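Local coordinates for trans-4-hydroxy-L-proline dehydratase (Clostridioides difficile 70-100-2010, PDB 6VXC), which catalyses the radical-based dehydration of trans-4-hydroxy-L-proline to (S)-1-pyrroline-5-carboxylate, in the anaerobic breakdown of hydroxyproline, at residues A[104-109]-A[146-151]; A[174-179]-A[293-298]; A[491-496]-A[518-523]. All coordinates share one frame; numbering follows the deposited sequence.

Contact 1 of 3, residues A[104-109]-A[146-151]; sequences PEICCH and RQTRDK
Q147 lays its side chain along the backbone of C108 and takes a hydrogen bond from it. Q147 is the N-cap residue of helix 148-155, and the contact joins the first turn of this helix to the loop 104-109. C108 N donates to Q147 OE1 at 2.9 Å, with an angle of 157° at the hydrogen. The donor stands above the amide plane, 59° out of it. C108 CB packs 3.7 Å from Q147 OE1. Further back along the side chain, Q147 CB rests 3.4 Å from P104 O, so the glutamine spans much of the loop. Its chi1 of 57° puts CG between the backbone N and the carbonyl carbon, and the chain then runs out extended to the amide.

The helix start supplies two more bonds. T148 N donates to E105 O and R149 N to I106 O, each at 3.0 Å. Backbone N-H groups in a first helical turn lack acceptors within the helix, and here two loop carbonyls serve them. T148 OG1 also lies beside CG2 of I106, the two side chains pointing the same way.

Three waters bridge the two segments. One joins E105 O and R146 O. Two others link C108 O to the Q147 amide, one at each end of it. Q147 NE2 also bonds to K144 O, which helps to set the rotation of the amide. The charged ends turn elsewhere: E105 pairs with R47 and R68, and R149 with E174. The water at the oxygen end of the amide donates to Q147 OE1 at 2.8 Å.

Contact 2 of 3, residues A[174-179]-A[293-298]; sequences EQRAPG and ELNIWD
The backbones of 174-179 and 293-298 meet at a single beta bridge between A177 and I296, with the two runs of chain 74° apart. A177 N donates to N295 O at 2.9 Å, and W297 N returns a longer bond to A177 O at 3.3 Å. N295 is the centre of an inverse gamma turn.

R176 carries most of the side-chain contact. It grips N295 side-on: R176 NE (3.1 Å) and R176 NH2 (3.0 Å) both donate to N295 OD1, from the same face of the amide. OD1 lies near the guanidinium plane, though the amide plane is turned 45° from it. The bend at chi3 (80°) turns NE back to N295 OD1. R176 CD makes a CH-pi contact over the W297 six-membered ring, 3.6 Å from its centroid. CZ makes an off-centre cation-pi contact with the same ring. NH2 also pairs with D359. W297 NE1 bonds to F172 O.

A177 CB packs on L294 CB, and G179 CA lies 3.4 Å from I296 CB, a tight fit against a residue without a side chain.

Segment 293-298 leads into the active-site region. D298 lies close to E456 and C454, by similarity the proton acceptor and the cysteine radical site. A glycerol, probably from the crystallisation liquor, is hydrogen-bonded to D298 OD1. One water accepts a weak bond from R176 NH1 and donates to D298 OD1 at 2.8 Å.

Contact 3 of 3, residues A[491-496]-A[518-523]; sequences KQIGIE and HYMIDI
I495 lays its CG2 methyl over the face of the Y519 ring, 3.5 Å from the centroid and only 6° off the ring normal. This is a centred CH-pi contact, and the methyl meets CG and CD1 at about the same distance as the rest of the ring. With chi1 at 51°, CG2 of I495 is turned anti to the carbonyl carbon, toward the ring. I495 CD1 reaches Y519 CB at 4.0 Å.

Y519 extends from its helix with CG anti to the backbone N (chi1 177°). Its ring is covered on both faces. I523, one helical turn later, places CG1 4.1 Å above the face opposite I495, offset toward the rim. The ring edge meets the backbone: I493 O lies in the ring plane, 3.6 Å from Y519 CE2. G494 CA is 3.9 Å from Y519 CE2, so the chain passes close by the ring. Beside this, I493 CG2 packs on M520 CE at 4.2 Å.

No hydrogen bond crosses between the two segments, and the contact is apolar packing away from the active site. The loop is tied down by other bonds. I495 O accepts from Q516 on the same long helix, and the backbones of I493 and G494 bond to G484.

The segment 491-496 starts on a short, weakly bonded strand, 491-492, antiparallel to 485-486. The residues after it, I493 to I495, pack against helix 506-538. Helices 158-166 and 473-481 also pack here: A162 and L479 touch I493, while A163, I476 and L479 touch M520.

In the fold
From the N terminus, contact 1 comes first. It closes a loop of 36 intervening residues, mostly helical, and joins the segment after strand 99-101 to the start of helix 148-155. Contact 2 then spans 113 residues, largely helical, and brings the segment before helix 186-189 to the exit of helix 276-293. Contact 3 closes a short loop of 21 residues onto helix 506-538. The three follow in series; none nests or crosses. Contacts 1 and 2 touch, through a salt bridge and through I106 packed on Q175, R176 and N295. Contact 3 stands apart, its centre about 28 Å from each of the others.

Contact 1 of 3, residues A[104-109]-A[146-151]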
loop_
_atom_site.group_PDB
_atom_site.type_symbol
_atom_site.label_atom_id
_atom_site.label_comp_id
_atom_site.label_asym_id
_atom_site.label_seq_id
_atom_site.Cartn_x
_atom_site.Cartn_y
_atom_site.Cartn_z
ATOM N N PRO A 104 11.780 1.838 -17.043
ATOM C CA PRO A 104 12.067 0.691 -17.926
ATOM C C PRO A 104 13.122 -0.268 -17.386
ATOM O O PRO A 104 13.220 -1.391 -17.895
ATOM C CB PRO A 104 12.543 1.361 -19.219
ATOM C CG PRO A 104 13.111 2.673 -18.773
ATOM C CD PRO A 104 12.246 3.111 -17.616
ATOM N N GLU A 105 13.889 0.112 -16.359
ATOM C CA GLU A 105 14.771 -0.854 -15.716
ATOM C C GLU A 105 13.993 -1.938 -14.985
ATOM O O GLU A 105 14.559 -2.993 -14.672
ATOM C CB GLU A 105 15.725 -0.163 -14.742
ATOM C CG GLU A 105 15.030 0.522 -13.561
ATOM C CD GLU A 105 14.776 1.985 -13.819
ATOM O OE1 GLU A 105 15.472 2.817 -13.196
ATOM O OE2 GLU A 105 13.933 2.303 -14.683
ATOM N N ILE A 106 12.729 -1.671 -14.666
ATOM C CA ILE A 106 11.861 -2.616 -13.979
ATOM C C ILE A 106 10.907 -3.241 -14.985
ATOM O O ILE A 106 10.855 -4.462 -15.125
ATOM C CB ILE A 106 11.076 -1.928 -12.848
ATOM C CG1 ILE A 106 12.034 -1.334 -11.813
ATOM C CG2 ILE A 106 10.104 -2.921 -12.193
ATOM C CD1 ILE A 106 11.336 -0.403 -10.830
ATOM N N CYS A 107 10.140 -2.406 -15.678
ATOM C CA CYS A 107 9.195 -2.853 -16.700
ATOM C C CYS A 107 9.310 -1.914 -17.888
ATOM O O CYS A 107 8.928 -0.741 -17.808
ATOM C CB CYS A 107 7.753 -2.895 -16.182
ATOM S SG CYS A 107 6.573 -3.455 -17.437
ATOM N N CYS A 108 9.842 -2.434 -18.980
ATOM C CA CYS A 108 9.947 -1.698 -20.225
ATOM C C CYS A 108 8.699 -2.012 -21.032
ATOM O O CYS A 108 8.568 -3.113 -21.568
ATOM C CB CYS A 108 11.214 -2.099 -20.968
ATOM S SG CYS A 108 11.388 -1.288 -22.539
ATOM N N HIS A 109 7.773 -1.065 -21.101
ATOM C CA HIS A 109 6.480 -1.352 -21.710
ATOM C C HIS A 109 6.621 -1.684 -23.189
ATOM O O HIS A 109 7.542 -1.224 -23.865
ATOM C CB HIS A 109 5.534 -0.163 -21.548
ATOM C CG HIS A 109 5.153 0.101 -20.129
ATOM N ND1 HIS A 109 5.596 1.202 -19.431
ATOM C CD2 HIS A 109 4.390 -0.611 -19.267
ATOM C CE1 HIS A 109 5.117 1.160 -18.202
ATOM N NE2 HIS A 109 4.385 0.069 -18.077
ATOM N N ARG A 146 16.991 -5.608 -20.750
ATOM C CA ARG A 146 17.544 -5.327 -19.434
ATOM C C ARG A 146 16.508 -5.319 -18.312
ATOM O O ARG A 146 16.876 -5.529 -17.156
ATOM C CB ARG A 146 18.283 -3.982 -19.453
ATOM C CG ARG A 146 19.583 -4.003 -20.250
ATOM C CD ARG A 146 20.251 -2.632 -20.270
ATOM N NE ARG A 146 21.639 -2.706 -20.728
ATOM C CZ ARG A 146 22.036 -2.699 -21.998
ATOM N NH1 ARG A 146 21.154 -2.598 -22.976
ATOM N NH2 ARG A 146 23.337 -2.788 -22.282
ATOM N N GLN A 147 15.236 -5.109 -18.623
ATOM C CA GLN A 147 14.209 -4.952 -17.595
ATOM C C GLN A 147 14.164 -6.136 -16.634
ATOM O O GLN A 147 14.265 -7.293 -17.040
ATOM C CB GLN A 147 12.851 -4.789 -18.266
ATOM C CG GLN A 147 12.497 -5.943 -19.188
ATOM C CD GLN A 147 11.169 -5.722 -19.894
ATOM O OE1 GLN A 147 10.200 -5.269 -19.281
ATOM N NE2 GLN A 147 11.129 -6.010 -21.200
ATOM N N THR A 148 13.969 -5.847 -15.343
ATOM C CA THR A 148 13.915 -6.933 -14.368
ATOM C C THR A 148 12.708 -7.839 -14.577
ATOM O O THR A 148 12.749 -8.996 -14.162
ATOM C CB THR A 148 13.886 -6.403 -12.925
ATOM O OG1 THR A 148 12.814 -5.471 -12.773
ATOM C CG2 THR A 148 15.214 -5.745 -12.546
ATOM N N ARG A 149 11.639 -7.351 -15.203
ATOM C CA ARG A 149 10.469 -8.205 -15.352
ATOM C C ARG A 149 10.810 -9.453 -16.165
ATOM O O ARG A 149 10.318 -10.549 -15.872
ATOM C CB ARG A 149 9.305 -7.446 -15.995
ATOM C CG ARG A 149 8.017 -8.292 -15.983
ATOM C CD ARG A 149 6.779 -7.624 -16.564
ATOM N NE ARG A 149 5.594 -8.418 -16.246
ATOM C CZ ARG A 149 5.202 -9.507 -16.899
ATOM N NH1 ARG A 149 5.894 -9.943 -17.944
ATOM N NH2 ARG A 149 4.122 -10.165 -16.494
ATOM N N ASP A 150 11.651 -9.309 -17.191
ATOM C CA ASP A 150 12.025 -10.478 -17.986
ATOM C C ASP A 150 12.983 -11.384 -17.224
ATOM O O ASP A 150 12.889 -12.609 -17.323
ATOM C CB ASP A 150 12.605 -10.039 -19.332
ATOM C CG ASP A 150 11.517 -9.573 -20.305
ATOM O OD1 ASP A 150 10.318 -9.809 -20.017
ATOM O OD2 ASP A 150 11.853 -8.976 -21.352
ATOM N N LYS A 151 13.897 -10.807 -16.443
ATOM C CA LYS A 151 14.724 -11.615 -15.552
ATOM C C LYS A 151 13.869 -12.475 -14.622
ATOM O O LYS A 151 14.186 -13.642 -14.375
ATOM C CB LYS A 151 15.641 -10.699 -14.748
ATOM C CG LYS A 151 16.608 -9.924 -15.626
ATOM C CD LYS A 151 17.401 -8.869 -14.892
ATOM C CE LYS A 151 18.314 -8.161 -15.899
ATOM N NZ LYS A 151 18.910 -6.968 -15.281
HETATM O O HOH W 1 17.371 -3.377 -15.165
HETATM O O HOH W 2 7.607 -5.623 -20.170
HETATM O O HOH W 3 8.953 -5.868 -23.023
#

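Contact 2 of 3, residues A[174-179]-A[293-298]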
loop_
_atom_site.group_PDB
_atom_site.type_symbol
_atom_site.label_atom_id
_atom_site.label_comp_id
_atom_site.label_asym_id
_atom_site.label_seq_id
_atom_site.Cartn_x
_atom_site.Cartn_y
_atom_site.Cartn_z
ATOM N N GLU A 174 6.727 -7.714 -10.277
ATOM C CA GLU A 174 6.798 -7.837 -11.730
ATOM C C GLU A 174 6.881 -6.485 -12.427
ATOM O O GLU A 174 7.464 -6.393 -13.509
ATOM C CB GLU A 174 5.611 -8.642 -12.274
ATOM C CG GLU A 174 4.221 -8.030 -12.086
ATOM C CD GLU A 174 3.204 -8.634 -13.052
ATOM O OE1 GLU A 174 2.322 -9.407 -12.595
ATOM O OE2 GLU A 174 3.313 -8.350 -14.274
ATOM N N GLN A 175 6.260 -5.444 -11.872
ATOM C CA GLN A 175 6.257 -4.127 -12.498
ATOM C C GLN A 175 6.686 -3.007 -11.563
ATOM O O GLN A 175 6.647 -1.840 -11.966
ATOM C CB GLN A 175 4.869 -3.807 -13.046
ATOM C CG GLN A 175 4.446 -4.681 -14.218
ATOM C CD GLN A 175 3.009 -4.461 -14.575
ATOM O OE1 GLN A 175 2.543 -3.317 -14.616
ATOM N NE2 GLN A 175 2.281 -5.548 -14.831
ATOM N N ARG A 176 7.041 -3.321 -10.324
ATOM C CA ARG A 176 7.410 -2.324 -9.335
ATOM C C ARG A 176 8.497 -2.900 -8.453
ATOM O O ARG A 176 8.661 -4.119 -8.360
ATOM C CB ARG A 176 6.215 -1.877 -8.464
ATOM C CG ARG A 176 5.019 -1.397 -9.254
ATOM C CD ARG A 176 3.974 -0.753 -8.372
ATOM N NE ARG A 176 4.334 0.617 -8.045
ATOM C CZ ARG A 176 3.558 1.451 -7.364
ATOM N NH1 ARG A 176 2.365 1.045 -6.929
ATOM N NH2 ARG A 176 3.972 2.684 -7.134
ATOM N N ALA A 177 9.215 -2.000 -7.787
ATOM C CA ALA A 177 10.234 -2.362 -6.825
ATOM C C ALA A 177 9.615 -2.627 -5.455
ATOM O O ALA A 177 8.521 -2.138 -5.149
ATOM C CB ALA A 177 11.278 -1.255 -6.721
ATOM N N PRO A 178 10.313 -3.394 -4.607
ATOM C CA PRO A 178 9.728 -3.781 -3.311
ATOM C C PRO A 178 9.122 -2.625 -2.535
ATOM O O PRO A 178 7.966 -2.720 -2.096
ATOM C CB PRO A 178 10.923 -4.413 -2.582
ATOM C CG PRO A 178 11.755 -4.997 -3.685
ATOM C CD PRO A 178 11.627 -4.025 -4.831
ATOM N N GLY A 179 9.885 -1.556 -2.323
ATOM C CA GLY A 179 9.339 -0.373 -1.688
ATOM C C GLY A 179 8.630 -0.717 -0.402
ATOM O O GLY A 179 9.172 -1.397 0.472
ATOM N N GLU A 293 14.071 7.311 -7.711
ATOM C CA GLU A 293 15.105 6.279 -7.708
ATOM C C GLU A 293 14.560 4.955 -8.251
ATOM O O GLU A 293 15.174 4.328 -9.120
ATOM C CB GLU A 293 15.653 6.110 -6.282
ATOM C CG GLU A 293 16.588 4.924 -6.087
ATOM C CD GLU A 293 17.288 4.881 -4.705
ATOM O OE1 GLU A 293 16.601 4.868 -3.654
ATOM O OE2 GLU A 293 18.547 4.839 -4.682
ATOM N N LEU A 294 13.398 4.528 -7.758
ATOM C CA LEU A 294 12.735 3.309 -8.199
ATOM C C LEU A 294 11.230 3.507 -8.087
ATOM O O LEU A 294 10.762 4.326 -7.300
ATOM C CB LEU A 294 13.158 2.102 -7.358
ATOM C CG LEU A 294 14.580 1.578 -7.561
ATOM C CD1 LEU A 294 14.971 0.688 -6.392
ATOM C CD2 LEU A 294 14.724 0.861 -8.907
ATOM N N ASN A 295 10.474 2.711 -8.847
ATOM C CA ASN A 295 9.005 2.720 -8.777
ATOM C C ASN A 295 8.555 1.839 -7.612
ATOM O O ASN A 295 8.084 0.713 -7.789
ATOM C CB ASN A 295 8.390 2.234 -10.083
ATOM C CG ASN A 295 6.870 2.219 -10.030
ATOM O OD1 ASN A 295 6.270 2.776 -9.108
ATOM N ND2 ASN A 295 6.236 1.627 -11.044
ATOM N N ILE A 296 8.671 2.378 -6.390
ATOM C CA ILE A 296 8.460 1.583 -5.178
ATOM C C ILE A 296 6.974 1.505 -4.831
ATOM O O ILE A 296 6.227 2.463 -5.017
ATOM C CB ILE A 296 9.284 2.150 -4.002
ATOM C CG1 ILE A 296 9.084 3.670 -3.889
ATOM C CG2 ILE A 296 10.746 1.773 -4.149
ATOM C CD1 ILE A 296 9.821 4.309 -2.743
ATOM N N TRP A 297 6.545 0.334 -4.361
ATOM C CA TRP A 297 5.185 0.154 -3.867
ATOM C C TRP A 297 4.869 1.162 -2.769
ATOM O O TRP A 297 5.680 1.397 -1.875
ATOM C CB TRP A 297 4.995 -1.271 -3.336
ATOM C CG TRP A 297 4.658 -2.271 -4.408
ATOM C CD1 TRP A 297 5.486 -3.211 -4.955
ATOM C CD2 TRP A 297 3.393 -2.418 -5.062
ATOM N NE1 TRP A 297 4.806 -3.936 -5.912
ATOM C CE2 TRP A 297 3.522 -3.465 -5.997
ATOM C CE3 TRP A 297 2.161 -1.759 -4.949
ATOM C CZ2 TRP A 297 2.467 -3.870 -6.807
ATOM C CZ3 TRP A 297 1.110 -2.169 -5.757
ATOM C CH2 TRP A 297 1.276 -3.211 -6.676
ATOM N N ASP A 298 3.673 1.749 -2.836
ATOM C CA ASP A 298 3.166 2.657 -1.798
ATOM C C ASP A 298 4.000 3.928 -1.670
ATOM O O ASP A 298 4.085 4.515 -0.585
ATOM C CB ASP A 298 3.079 1.953 -0.445
ATOM C CG ASP A 298 2.098 0.783 -0.454
ATOM O OD1 ASP A 298 1.367 0.618 -1.452
ATOM O OD2 ASP A 298 2.058 0.044 0.537
HETATM O O HOH W 4 8.096 0.497 -12.814
HETATM O O HOH W 5 1.087 1.450 -4.150
#

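Contact 3 of 3, residues A[491-496]-A[518-523]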
loop_
_atom_site.group_PDB
_atom_site.type_symbol
_atom_site.label_atom_id
_atom_site.label_comp_id
_atom_site.label_asym_id
_atom_site.label_seq_id
_atom_site.Cartn_x
_atom_site.Cartn_y
_atom_site.Cartn_z
ATOM N N LYS A 491 -6.691 -26.702 -16.318
ATOM C CA LYS A 491 -5.349 -27.245 -16.199
ATOM C C LYS A 491 -5.157 -27.827 -14.810
ATOM O O LYS A 491 -5.850 -27.453 -13.854
ATOM C CB LYS A 491 -4.270 -26.188 -16.449
ATOM C CG LYS A 491 -4.361 -25.536 -17.803
ATOM C CD LYS A 491 -3.006 -25.021 -18.285
ATOM C CE LYS A 491 -2.303 -24.148 -17.284
ATOM N NZ LYS A 491 -1.107 -23.455 -17.888
ATOM N N GLN A 492 -4.195 -28.743 -14.709
ATOM C CA GLN A 492 -3.750 -29.273 -13.423
ATOM C C GLN A 492 -2.818 -28.246 -12.786
ATOM O O GLN A 492 -1.645 -28.152 -13.144
ATOM C CB GLN A 492 -3.046 -30.613 -13.610
ATOM C CG GLN A 492 -2.694 -31.315 -12.306
ATOM C CD GLN A 492 -3.918 -31.837 -11.560
ATOM O OE1 GLN A 492 -5.023 -31.855 -12.091
ATOM N NE2 GLN A 492 -3.725 -32.241 -10.319
ATOM N N ILE A 493 -3.323 -27.506 -11.805
ATOM C CA ILE A 493 -2.574 -26.427 -11.171
ATOM C C ILE A 493 -2.003 -26.860 -9.827
ATOM O O ILE A 493 -0.869 -26.519 -9.497
ATOM C CB ILE A 493 -3.469 -25.169 -11.027
ATOM C CG1 ILE A 493 -3.882 -24.644 -12.414
ATOM C CG2 ILE A 493 -2.813 -24.090 -10.149
ATOM C CD1 ILE A 493 -2.706 -24.260 -13.286
ATOM N N GLY A 494 -2.757 -27.641 -9.067
ATOM C CA GLY A 494 -2.337 -28.139 -7.776
ATOM C C GLY A 494 -1.864 -29.580 -7.819
ATOM O O GLY A 494 -1.451 -30.094 -8.863
ATOM N N ILE A 495 -1.910 -30.233 -6.660
ATOM C CA ILE A 495 -1.472 -31.619 -6.509
ATOM C C ILE A 495 -2.694 -32.519 -6.323
ATOM O O ILE A 495 -3.801 -32.052 -6.082
ATOM C CB ILE A 495 -0.486 -31.791 -5.338
ATOM C CG1 ILE A 495 -1.053 -31.173 -4.057
ATOM C CG2 ILE A 495 0.847 -31.145 -5.680
ATOM C CD1 ILE A 495 -0.279 -31.503 -2.797
ATOM N N GLU A 496 -2.476 -33.834 -6.428
ATOM C CA GLU A 496 -3.556 -34.820 -6.281
ATOM C C GLU A 496 -3.739 -35.168 -4.812
ATOM O O GLU A 496 -3.071 -36.046 -4.281
ATOM C CB GLU A 496 -3.269 -36.076 -7.095
ATOM C CG GLU A 496 -3.428 -35.904 -8.592
ATOM C CD GLU A 496 -3.128 -37.186 -9.380
ATOM O OE1 GLU A 496 -3.137 -38.289 -8.781
ATOM O OE2 GLU A 496 -2.884 -37.074 -10.603
ATOM N N HIS A 518 -0.058 -25.938 1.404
ATOM C CA HIS A 518 1.383 -26.127 1.541
ATOM C C HIS A 518 2.059 -26.095 0.181
ATOM O O HIS A 518 3.074 -25.425 -0.004
ATOM C CB HIS A 518 1.668 -27.452 2.260
ATOM C CG HIS A 518 3.126 -27.808 2.339
ATOM N ND1 HIS A 518 4.026 -27.115 3.125
ATOM C CD2 HIS A 518 3.834 -28.799 1.748
ATOM C CE1 HIS A 518 5.223 -27.665 3.011
ATOM N NE2 HIS A 518 5.134 -28.688 2.183
ATOM N N TYR A 519 1.488 -26.799 -0.795
ATOM C CA TYR A 519 2.075 -26.825 -2.130
ATOM C C TYR A 519 2.082 -25.436 -2.756
ATOM O O TYR A 519 3.091 -24.995 -3.315
ATOM C CB TYR A 519 1.297 -27.798 -3.005
ATOM C CG TYR A 519 1.764 -27.870 -4.443
ATOM C CD1 TYR A 519 2.994 -28.433 -4.767
ATOM C CD2 TYR A 519 0.958 -27.416 -5.473
ATOM C CE1 TYR A 519 3.413 -28.524 -6.077
ATOM C CE2 TYR A 519 1.361 -27.498 -6.789
ATOM C CZ TYR A 519 2.593 -28.053 -7.088
ATOM O OH TYR A 519 3.010 -28.143 -8.392
ATOM N N MET A 520 0.954 -24.726 -2.667
ATOM C CA MET A 520 0.870 -23.423 -3.320
ATOM C C MET A 520 1.797 -22.410 -2.648
ATOM O O MET A 520 2.409 -21.571 -3.325
ATOM C CB MET A 520 -0.591 -22.951 -3.321
ATOM C CG MET A 520 -0.919 -21.850 -4.334
ATOM S SD MET A 520 -0.429 -22.233 -6.039
ATOM C CE MET A 520 -1.248 -23.802 -6.239
ATOM N N ILE A 521 1.910 -22.471 -1.319
ATOM C CA ILE A 521 2.851 -21.601 -0.622
ATOM C C ILE A 521 4.293 -21.962 -1.000
ATOM O O ILE A 521 5.125 -21.079 -1.244
ATOM C CB ILE A 521 2.620 -21.658 0.903
ATOM C CG1 ILE A 521 1.205 -21.160 1.275
ATOM C CG2 ILE A 521 3.682 -20.837 1.639
ATOM C CD1 ILE A 521 0.875 -19.786 0.744
ATOM N N ASP A 522 4.609 -23.257 -1.068
ATOM C CA ASP A 522 5.945 -23.654 -1.513
ATOM C C ASP A 522 6.264 -23.068 -2.889
ATOM O O ASP A 522 7.363 -22.552 -3.112
ATOM C CB ASP A 522 6.068 -25.179 -1.550
ATOM C CG ASP A 522 6.478 -25.783 -0.213
ATOM O OD1 ASP A 522 6.775 -25.038 0.739
ATOM O OD2 ASP A 522 6.514 -27.031 -0.123
ATOM N N ILE A 523 5.309 -23.137 -3.824
ATOM C CA ILE A 523 5.524 -22.584 -5.163
ATOM C C ILE A 523 5.804 -21.088 -5.087
ATOM O O ILE A 523 6.721 -20.576 -5.740
ATOM C CB ILE A 523 4.314 -22.868 -6.068
ATOM C CG1 ILE A 523 4.238 -24.342 -6.430
ATOM C CG2 ILE A 523 4.358 -21.994 -7.332
ATOM C CD1 ILE A 523 3.007 -24.650 -7.264
#